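Local coordinates for protein bacillaene synthase decarboxylase PksI (Bacillus subtilis, PDB 4Q1K) that decarboxylates the 3-methylglutaconyl group carried by the synthase PksL to a 3-methylcrotonyl group during assembly of the antibiotic bacillaene, at residues G85-L90 against S260-L265; H44-A47 against E51-D54; T98-T101 against L105-L108; G127-G132 against S144-N149; A174-I177 against S183-G186. The protein carries 1 engineered substitution. One frame throughout, in Å; residues are numbered along the deposited sequence.

Contact 1: residues G85-L90 against S260-L265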
# COMPACT_ATOMS: atom_id res chain seq x y z
N GLY B 85 19.26 14.55 12.70
CA GLY B 85 19.67 15.38 13.89
C GLY B 85 21.20 15.33 14.05
O GLY B 85 21.81 14.30 13.83
N THR B 86 21.87 16.41 14.47
CA THR B 86 23.26 16.29 14.86
C THR B 86 23.35 15.52 16.21
O THR B 86 22.31 15.39 16.92
CB THR B 86 23.90 17.67 15.06
OG1 THR B 86 23.19 18.35 16.11
CG2 THR B 86 23.76 18.52 13.72
N GLN B 87 24.58 15.12 16.58
CA GLN B 87 24.77 14.38 17.82
C GLN B 87 24.36 15.33 18.98
O GLN B 87 23.63 14.96 19.89
CB GLN B 87 26.19 13.91 17.91
CG GLN B 87 26.45 13.07 19.17
CD GLN B 87 27.87 12.49 19.16
OE1 GLN B 87 28.76 13.06 18.59
NE2 GLN B 87 28.05 11.33 19.74
N GLU B 88 24.80 16.59 18.87
CA GLU B 88 24.50 17.57 19.92
C GLU B 88 22.99 17.85 19.99
O GLU B 88 22.40 17.89 21.07
CB GLU B 88 25.30 18.86 19.69
CG GLU B 88 25.01 19.98 20.66
CD GLU B 88 25.50 19.71 22.11
OE1 GLU B 88 25.87 18.55 22.50
OE2 GLU B 88 25.51 20.71 22.89
N GLY B 89 22.35 17.99 18.82
CA GLY B 89 20.88 18.11 18.77
C GLY B 89 20.17 16.99 19.47
O GLY B 89 19.19 17.22 20.23
N LEU B 90 20.57 15.77 19.19
CA LEU B 90 19.89 14.63 19.83
C LEU B 90 20.15 14.59 21.34
O LEU B 90 19.25 14.25 22.14
CB LEU B 90 20.37 13.29 19.21
CG LEU B 90 19.97 13.19 17.71
CD1 LEU B 90 20.64 11.92 17.25
CD2 LEU B 90 18.46 13.14 17.54
N SER B 260 23.91 7.19 26.34
CA SER B 260 25.03 6.29 26.05
C SER B 260 25.02 5.87 24.60
O SER B 260 26.07 5.82 23.98
CB SER B 260 24.91 4.98 26.85
OG SER B 260 25.03 5.31 28.20
N ARG B 261 23.85 5.51 24.09
CA ARG B 261 23.79 5.10 22.64
C ARG B 261 24.10 6.25 21.66
O ARG B 261 24.73 6.04 20.65
CB ARG B 261 22.43 4.48 22.28
CG ARG B 261 22.18 3.18 23.05
CD ARG B 261 20.69 2.91 23.01
NE ARG B 261 20.31 1.69 23.72
CZ ARG B 261 20.01 0.55 23.12
NH1 ARG B 261 19.97 0.51 21.77
NH2 ARG B 261 19.69 -0.54 23.88
N ILE B 262 23.60 7.45 21.95
CA ILE B 262 23.91 8.58 21.07
C ILE B 262 25.40 8.84 21.09
O ILE B 262 26.00 9.12 20.07
CB ILE B 262 23.17 9.88 21.48
CG1 ILE B 262 21.65 9.68 21.38
CG2 ILE B 262 23.64 11.09 20.70
CD1 ILE B 262 20.85 10.84 21.97
N LYS B 263 26.01 8.80 22.28
CA LYS B 263 27.43 9.07 22.32
C LYS B 263 28.21 7.97 21.75
O LYS B 263 29.21 8.23 21.08
CB LYS B 263 27.88 9.32 23.76
CG LYS B 263 27.45 10.70 24.18
CD LYS B 263 28.25 11.13 25.37
CE LYS B 263 27.45 10.90 26.62
NZ LYS B 263 28.16 11.56 27.77
N GLY B 264 27.74 6.72 21.97
CA GLY B 264 28.46 5.52 21.50
C GLY B 264 28.31 5.22 20.02
O GLY B 264 29.25 4.73 19.40
N LEU B 265 27.11 5.42 19.48
CA LEU B 265 26.81 4.79 18.17
C LEU B 265 26.61 5.84 17.07
O LEU B 265 26.33 5.47 15.90
CB LEU B 265 25.48 3.94 18.27
CG LEU B 265 25.47 2.91 19.42
CD1 LEU B 265 24.14 2.18 19.49
CD2 LEU B 265 26.61 1.96 19.25

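Contact 2: residues H44-A47 against E51-D54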
# COMPACT_ATOMS: atom_id res chain seq x y z
N HIS B 44 28.69 19.55 8.27
CA HIS B 44 27.87 18.58 8.96
C HIS B 44 27.25 17.47 8.10
O HIS B 44 26.32 16.79 8.54
CB HIS B 44 26.76 19.27 9.67
CG HIS B 44 27.24 20.25 10.70
ND1 HIS B 44 27.73 21.50 10.36
CD2 HIS B 44 27.31 20.16 12.06
CE1 HIS B 44 28.08 22.14 11.47
NE2 HIS B 44 27.85 21.35 12.51
N LYS B 45 27.72 17.31 6.87
CA LYS B 45 27.13 16.29 5.96
C LYS B 45 25.62 16.44 5.89
O LYS B 45 24.85 15.44 5.89
CB LYS B 45 27.54 14.89 6.43
CG LYS B 45 29.06 14.75 6.44
CD LYS B 45 29.47 13.94 7.65
CE LYS B 45 30.00 12.58 7.24
NZ LYS B 45 31.43 12.73 6.86
N ASN B 46 25.13 17.69 5.82
CA ASN B 46 23.67 17.91 5.76
C ASN B 46 22.89 17.41 6.95
O ASN B 46 21.67 17.19 6.88
CB ASN B 46 23.07 17.39 4.42
CG ASN B 46 23.35 18.31 3.26
OD1 ASN B 46 23.01 17.98 2.09
ND2 ASN B 46 24.00 19.45 3.53
N ALA B 47 23.57 17.23 8.11
CA ALA B 47 22.80 17.03 9.33
C ALA B 47 22.22 18.42 9.69
O ALA B 47 22.72 19.45 9.14
CB ALA B 47 23.67 16.46 10.45
N GLU B 51 22.66 26.13 11.32
CA GLU B 51 22.75 26.92 10.07
C GLU B 51 21.80 26.30 9.00
O GLU B 51 21.05 27.02 8.28
CB GLU B 51 24.17 26.95 9.55
CG GLU B 51 25.13 27.82 10.41
CD GLU B 51 25.67 27.07 11.66
OE1 GLU B 51 25.60 25.78 11.79
OE2 GLU B 51 26.15 27.79 12.59
N LEU B 52 21.87 24.97 8.90
CA LEU B 52 21.04 24.27 7.89
C LEU B 52 19.60 24.45 8.25
O LEU B 52 18.76 24.67 7.38
CB LEU B 52 21.42 22.76 7.74
CG LEU B 52 20.62 22.05 6.60
CD1 LEU B 52 20.90 22.68 5.22
CD2 LEU B 52 21.00 20.56 6.55
N THR B 53 19.30 24.35 9.53
CA THR B 53 17.92 24.51 10.00
C THR B 53 17.39 25.92 9.62
O THR B 53 16.31 26.06 8.98
CB THR B 53 17.89 24.32 11.54
OG1 THR B 53 18.22 22.95 11.81
CG2 THR B 53 16.48 24.66 12.11
N ASP B 54 18.12 26.98 10.00
CA ASP B 54 17.70 28.34 9.65
C ASP B 54 17.61 28.56 8.12
O ASP B 54 16.66 29.19 7.64
CB ASP B 54 18.70 29.40 10.16
CG ASP B 54 18.84 29.46 11.69
OD1 ASP B 54 17.92 29.02 12.40
OD2 ASP B 54 19.90 30.01 12.15

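Contact 3: residues T98-T101 against L105-L108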
# COMPACT_ATOMS: atom_id res chain seq x y z
N THR B 98 15.30 20.49 24.73
CA THR B 98 14.63 20.83 23.50
C THR B 98 13.75 19.63 23.15
O THR B 98 13.89 18.55 23.76
CB THR B 98 15.67 21.02 22.35
OG1 THR B 98 16.43 19.80 22.18
CG2 THR B 98 16.67 22.14 22.66
N LYS B 99 12.81 19.85 22.24
CA LYS B 99 11.94 18.80 21.71
C LYS B 99 12.03 18.86 20.17
O LYS B 99 12.43 19.92 19.61
CB LYS B 99 10.50 18.97 22.16
CG LYS B 99 10.26 19.46 23.57
CD LYS B 99 8.80 19.30 23.95
CE LYS B 99 7.88 20.04 23.00
NZ LYS B 99 7.99 21.52 23.11
N PHE B 100 11.69 17.76 19.48
CA PHE B 100 11.90 17.73 18.00
C PHE B 100 11.02 18.73 17.28
O PHE B 100 11.34 19.16 16.18
CB PHE B 100 11.72 16.27 17.45
CG PHE B 100 10.27 15.86 17.23
CD1 PHE B 100 9.59 16.28 16.11
CD2 PHE B 100 9.62 14.93 18.08
CE1 PHE B 100 8.25 15.85 15.89
CE2 PHE B 100 8.33 14.49 17.84
CZ PHE B 100 7.62 14.99 16.75
N THR B 101 9.90 19.11 17.90
CA THR B 101 9.00 20.10 17.32
C THR B 101 9.53 21.55 17.45
O THR B 101 8.91 22.43 16.86
CB THR B 101 7.60 20.03 17.95
OG1 THR B 101 7.75 20.00 19.37
CG2 THR B 101 6.89 18.80 17.57
N LEU B 105 11.40 21.12 10.66
CA LEU B 105 11.94 20.95 9.35
C LEU B 105 11.19 19.77 8.72
O LEU B 105 11.18 19.64 7.52
CB LEU B 105 13.44 20.64 9.40
CG LEU B 105 14.29 21.67 10.15
CD1 LEU B 105 15.71 21.17 10.45
CD2 LEU B 105 14.32 22.91 9.26
N TYR B 106 10.57 18.91 9.53
CA TYR B 106 10.01 17.66 8.95
C TYR B 106 8.91 17.94 7.94
O TYR B 106 8.79 17.21 6.96
CB TYR B 106 9.44 16.71 10.03
CG TYR B 106 8.56 17.36 11.06
CD1 TYR B 106 9.13 17.93 12.21
CD2 TYR B 106 7.15 17.35 10.92
CE1 TYR B 106 8.35 18.52 13.17
CE2 TYR B 106 6.37 17.95 11.87
CZ TYR B 106 7.00 18.52 13.00
OH TYR B 106 6.26 19.14 13.96
N SER B 107 8.14 19.00 8.15
CA SER B 107 6.95 19.18 7.32
C SER B 107 7.13 20.29 6.27
O SER B 107 6.19 20.72 5.66
CB SER B 107 5.72 19.45 8.14
OG SER B 107 5.76 20.70 8.81
N LEU B 108 8.36 20.77 6.09
CA LEU B 108 8.58 21.78 5.06
C LEU B 108 7.94 21.46 3.72
O LEU B 108 7.34 22.37 3.11
CB LEU B 108 10.10 22.00 4.79
CG LEU B 108 10.88 22.67 5.96
CD1 LEU B 108 12.37 22.54 5.69
CD2 LEU B 108 10.49 24.13 6.12
O HOH W 1 12.05 19.53 12.96

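Contact 4: residues G127-G132 against S144-N149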
# COMPACT_ATOMS: atom_id res chain seq x y z
N GLY B 127 16.00 11.90 10.64
CA GLY B 127 15.17 13.09 10.30
C GLY B 127 15.34 13.56 8.86
O GLY B 127 14.38 14.12 8.28
N GLY B 128 16.56 13.39 8.33
CA GLY B 128 16.91 13.75 6.95
C GLY B 128 16.06 12.92 5.94
O GLY B 128 15.49 13.49 4.98
N PHE B 129 15.94 11.61 6.17
CA PHE B 129 15.08 10.72 5.35
C PHE B 129 13.64 11.10 5.50
O PHE B 129 12.91 11.26 4.50
CB PHE B 129 15.33 9.29 5.81
CG PHE B 129 14.57 8.20 5.03
CD1 PHE B 129 14.58 8.16 3.64
CD2 PHE B 129 13.99 7.15 5.74
CE1 PHE B 129 13.89 7.14 2.98
CE2 PHE B 129 13.32 6.09 5.08
CZ PHE B 129 13.30 6.10 3.68
N VAL B 130 13.20 11.32 6.74
CA VAL B 130 11.79 11.61 6.95
C VAL B 130 11.39 12.97 6.30
O VAL B 130 10.30 13.08 5.68
CB VAL B 130 11.53 11.68 8.50
CG1 VAL B 130 10.13 12.26 8.78
CG2 VAL B 130 11.81 10.25 8.99
N MET B 131 12.27 13.97 6.43
CA MET B 131 11.96 15.26 5.79
C MET B 131 11.74 15.08 4.28
O MET B 131 10.79 15.70 3.71
CB MET B 131 13.10 16.28 6.04
CG MET B 131 12.86 17.54 5.18
SD MET B 131 14.32 18.65 5.43
CE MET B 131 15.57 17.70 4.58
N GLY B 132 12.53 14.20 3.63
CA GLY B 132 12.40 13.95 2.20
C GLY B 132 11.10 13.22 1.89
O GLY B 132 10.49 13.50 0.89
N SER B 144 23.00 4.80 -2.43
CA SER B 144 22.94 5.52 -1.13
C SER B 144 22.24 4.72 -0.06
O SER B 144 21.39 3.81 -0.40
CB SER B 144 22.19 6.82 -1.35
OG SER B 144 23.05 7.64 -2.23
N VAL B 145 22.46 5.11 1.19
CA VAL B 145 21.84 4.47 2.37
C VAL B 145 20.68 5.27 2.93
O VAL B 145 20.76 6.48 2.99
CB VAL B 145 22.91 4.20 3.42
CG1 VAL B 145 22.25 3.67 4.68
CG2 VAL B 145 23.83 3.11 2.87
N TYR B 146 19.57 4.58 3.24
CA TYR B 146 18.35 5.26 3.79
C TYR B 146 18.02 4.56 5.09
O TYR B 146 18.00 3.34 5.14
CB TYR B 146 17.18 5.22 2.82
CG TYR B 146 17.61 5.94 1.52
CD1 TYR B 146 17.67 7.33 1.46
CD2 TYR B 146 18.02 5.20 0.39
CE1 TYR B 146 18.19 7.98 0.32
CE2 TYR B 146 18.52 5.82 -0.74
CZ TYR B 146 18.63 7.23 -0.75
OH TYR B 146 19.06 7.88 -1.85
N THR B 147 17.76 5.34 6.15
CA THR B 147 17.41 4.62 7.40
C THR B 147 16.53 5.56 8.25
O THR B 147 16.72 6.75 8.25
CB THR B 147 18.66 4.22 8.17
OG1 THR B 147 18.31 3.68 9.45
CG2 THR B 147 19.53 5.45 8.46
N ALA B 148 15.54 5.00 8.95
CA ALA B 148 14.85 5.80 10.01
C ALA B 148 15.46 5.26 11.28
O ALA B 148 14.97 4.23 11.86
CB ALA B 148 13.35 5.48 9.94
N ASN B 149 16.66 5.77 11.59
CA ASN B 149 17.52 5.09 12.61
C ASN B 149 17.30 5.46 14.12
O ASN B 149 18.05 4.97 14.93
CB ASN B 149 18.99 5.27 12.25
CG ASN B 149 19.48 6.67 12.36
OD1 ASN B 149 18.68 7.62 12.51
ND2 ASN B 149 20.81 6.85 12.28

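Contact 5: residues A174-I177 against S183-G186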
# COMPACT_ATOMS: atom_id res chain seq x y z
N ALA B 174 6.93 -0.28 6.59
CA ALA B 174 7.15 0.67 7.66
C ALA B 174 7.39 0.01 9.03
O ALA B 174 8.14 0.58 9.83
CB ALA B 174 6.01 1.72 7.75
N GLN B 175 6.68 -1.10 9.33
CA GLN B 175 6.88 -1.71 10.66
C GLN B 175 8.38 -2.03 10.81
O GLN B 175 8.95 -1.81 11.84
CB GLN B 175 6.11 -3.00 10.85
CG GLN B 175 4.62 -2.93 10.54
CD GLN B 175 3.99 -1.73 11.28
OE1 GLN B 175 3.81 -0.59 10.73
NE2 GLN B 175 3.71 -1.96 12.54
N GLU B 176 8.94 -2.70 9.78
CA GLU B 176 10.29 -3.17 9.88
C GLU B 176 11.22 -1.97 9.93
O GLU B 176 12.17 -1.92 10.75
CB GLU B 176 10.53 -4.00 8.56
CG GLU B 176 11.93 -4.53 8.49
CD GLU B 176 12.16 -5.20 7.11
OE1 GLU B 176 11.33 -6.03 6.73
OE2 GLU B 176 13.17 -4.87 6.44
N ILE B 177 11.00 -1.01 9.02
CA ILE B 177 11.88 0.19 9.02
C ILE B 177 11.89 0.95 10.35
O ILE B 177 12.96 1.31 10.85
CB ILE B 177 11.44 1.19 7.90
CG1 ILE B 177 11.86 0.55 6.55
CG2 ILE B 177 11.99 2.65 8.07
CD1 ILE B 177 11.20 1.25 5.29
N SER B 183 19.52 -0.02 8.15
CA SER B 183 19.97 0.77 7.00
C SER B 183 19.74 0.03 5.71
O SER B 183 20.13 -1.14 5.60
CB SER B 183 21.47 1.01 7.11
OG SER B 183 21.64 2.01 8.13
N TYR B 184 19.17 0.69 4.71
CA TYR B 184 18.89 0.06 3.42
C TYR B 184 19.50 0.83 2.29
O TYR B 184 19.31 2.03 2.23
CB TYR B 184 17.39 0.14 3.16
CG TYR B 184 16.56 -0.58 4.21
CD1 TYR B 184 16.25 -0.01 5.43
CD2 TYR B 184 16.08 -1.87 3.96
CE1 TYR B 184 15.52 -0.74 6.42
CE2 TYR B 184 15.35 -2.57 4.94
CZ TYR B 184 15.05 -1.98 6.15
OH TYR B 184 14.36 -2.70 7.09
N ARG B 185 20.26 0.15 1.42
CA ARG B 185 20.59 0.83 0.13
C ARG B 185 19.36 1.16 -0.65
O ARG B 185 18.36 0.46 -0.54
CB ARG B 185 21.51 -0.06 -0.75
CG ARG B 185 22.83 -0.37 -0.05
CD ARG B 185 23.87 0.72 -0.21
NE ARG B 185 24.93 0.50 0.79
CZ ARG B 185 25.97 1.29 1.01
NH1 ARG B 185 26.13 2.41 0.29
NH2 ARG B 185 26.85 0.97 1.97
N GLY B 186 19.43 2.17 -1.53
CA GLY B 186 18.26 2.40 -2.39
C GLY B 186 17.91 1.16 -3.20
O GLY B 186 16.69 0.87 -3.43
O HOH W 2 14.75 -1.80 9.74

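Contact 1: residues G85-L90 against S260-L265
Ile262 fits its two branches against the first turn of another helix, with Gln87 on one branch and Leu90 on the other. Its CG2 lies 3.8 Å from CG of Gln87, while CD1, at the end of the longer arm, reaches to 3.7 Å from CB of Leu90. The side chains of Gln87 and Ile262 run antiparallel, each passing alongside the other. The glutamine therefore spends its methylenes on apolar packing and its amide on the backbone beyond. With CG anti to the backbone N (chi1 -178°) and the chain extended further out, Gln87 delivers NE2 to the carbonyl of Ile262, an N-H...O bond of 3.0 Å. This bond is bent, 141° at the hydrogen, and the donor stands above the carbonyl plane instead of meeting a lone pair. NE2 also comes to 3.5 Å from CA of Lys263.

The helix bearing Gln87 and Leu90 begins with a cap: Thr86 OG1 accepts from Gly89 N at 2.9 Å. Leu90 also touches Phe155 and Tyr266, and its side chain lies about 7 Å from that of the active-site His249. The contact packs the first turn of helix 87-94 against the C-terminal part of helix 256-265, the last helix of the chain, whose Arg261 bonds to the carbonyl of Glu217 and packs on Pro219 of a second subunit.

Contact 2: residues H44-A47 against E51-D54
Leu52, in the first turn of helix 50-65, pushes its side chain against the carbonyl oxygens of Asn46 and Ala47, the two residues that end a tight turn just upstream. CB lies 3.8 Å from Ala47 O, and CG passes the same oxygen slightly farther off, at 4.2 Å. One methyl then does most of the touching: CD2 comes to 3.3 Å from Ala47 O and 3.5 Å from Asn46 O, so a single carbon rests on two consecutive carbonyls. The torsions explain this placement: CG sits anti to the backbone N (chi1 -176°), and chi2 (62°) turns CD1 aside and leaves CD2 anti to CA, the extended branch that reaches the loop. CD2 also faces CB of Asn46, at 4.3 Å.

Residues 44-47 form a type I' beta turn, in which Lys45 and Asn46 both take left-handed backbone conformations and Ala47 N is bonded to His44 O at 2.8 Å. The turn is tied in addition to Ser83, which bonds to Lys45 O and to the backbone of Asn46. The contact thus joins the loop after strand 34-39 to the start of helix 50-65. Toward the outside, Glu51 approaches the His44 ring obliquely, with OE1 4.4 Å from CE1.

No hydrogen bond joins the two segments. The contact depends on a leucine methyl packed against peptide dipoles. Glu51 OE1 and His44 ND1, 5.0 Å apart, form no salt bridge, and the carboxylate might favour a protonated His44 only weakly.

Contact 3: residues T98-T101 against L105-L108
Phe100 and Tyr106 both place CG between the backbone N and the carbonyl carbon, a crowded position (chi1 82° and 47°), and in doing so they swing their rings toward each other across the loop between helices 87-94 and 108-111. The rings meet as an offset edge-to-face pair, with the edge of Phe100 directed at the face of Tyr106. Their planes are inclined at 67° and the centroids are 5.7 Å apart. The closest carbons are CE1 of Phe100 and CE1 of Tyr106, separated by 3.8 Å. Thr101 adds a methyl: its CG2 lies 3.7 Å from the hydroxyl oxygen of Tyr106 and also rests over the rim of one face of the Phe100 ring.

A water also joins the backbones, accepting from Leu105 N at 2.9 Å and donating weakly to Phe100 O at 3.3 Å. Helix 220-252 covers the pair, with Ile242 against Thr101 and Tyr106, and Leu246 against Phe100.

Phe100 also meets the ring of His249, the active-site histidine, steeply inclined to it. Tyr106 probably acts as a second-shell residue behind this phenylalanine. With no direct hydrogen bond between the segments, the contact is largely apolar, supplemented by one water bridge.

Contact 4: residues G127-G132 against S144-N149
Phe129 lays one face of its ring over CB of Tyr146, a CH-pi contact in which that carbon is 4.1 Å from the ring centroid and 21° off the ring normal. CB stands toward the rim, nearest to Phe129 CE1 at 3.8 Å. The two rings are themselves oblique, planes at 37°, so the methylene carries more of the contact than any ring stack. Further along the strand, Phe129 CD2 comes to 3.7 Å from Thr147 O, and the peptide N of Thr147 lies over the same ring.

In Phe129, CG anti to the backbone N (chi1 -178°) carries the ring from the helix to the strand. Tyr146 is fixed from its far end, where OH is hydrogen-bonded to Met120 O and Ser141 N; Thr147 is held through OG1, bonded to Gly182 O.

Gly127 and Gly128 open helix 127-133, whose N-terminus in crotonase-family enzymes usually helps form the oxyanion hole, probably so here too. The contact seats this short helix against strand 145-147, the middle member of a three-stranded sheet, between strands 123-125 and 183-185, while Val130 packs against Ala161 and Ile164 of helix 161-169.

Contact 5: residues A174-I177 against S183-G186
Strand 183-185, an outer member of the small three-stranded sheet, sends Tyr184 back to the helix that precedes it, 171-180, where the ring meets Glu176 and Ile177. The phenol hydroxyl donates to Glu176 OE2 at 2.6 Å, a short bond. The acceptor is met on its anti side, 15° out of the carboxylate plane. Carboxylate and ring are turned only 28° from one another, and OE2 lies at the edge of the ring, near its plane, and not over a face. Glu176 gets this far because CG is anti to the backbone N (chi1 178°) and the rest of the chain is extended.

The fold element is a helix-loop-strand connection within the crotonase fold: the chain leaves helix 171-180, turns, and runs antiparallel to strand 145-147, with Tyr184 paired to Tyr146 through the backbone. Ile177, one residue after Glu176, sets CG1 3.9 Å from Tyr184 CE1, crossing the ring obliquely, and its side chain continues onto Val165 and Leu169 of helix 161-169.

A water closes a second link by donating to Tyr184 OH and to Glu176 O, each at 2.8 Å. The tyrosine oxygen thus both gives and accepts a bond. Glu176 OE2 carries a further partner, the salt bridge to Arg192 NH1, which would probably favour the charged carboxylate.

In the fold
Along the chain, contact 2 comes first; the loop that contact 1 closes, from residue 85 to the last helix, encloses contacts 3, 4 and 5 in series. Contacts 4 and 5 are the closest pair, centres about 9 Å apart, because strands 145-147 and 183-185 are neighbours in the small sheet and Tyr146 N lies 2.8 Å from Tyr184 O. Contact 2 touches contact 1, Ala47 against Thr86, and contact 3, Thr53 against Leu105; Leu105 also meets Met131 of contact 4. Contacts 2 and 5 are farthest apart, about 23 Å between centres. Leu90 of contact 1 and Phe100 of contact 3, close in sequence, both come near His249, far along the chain.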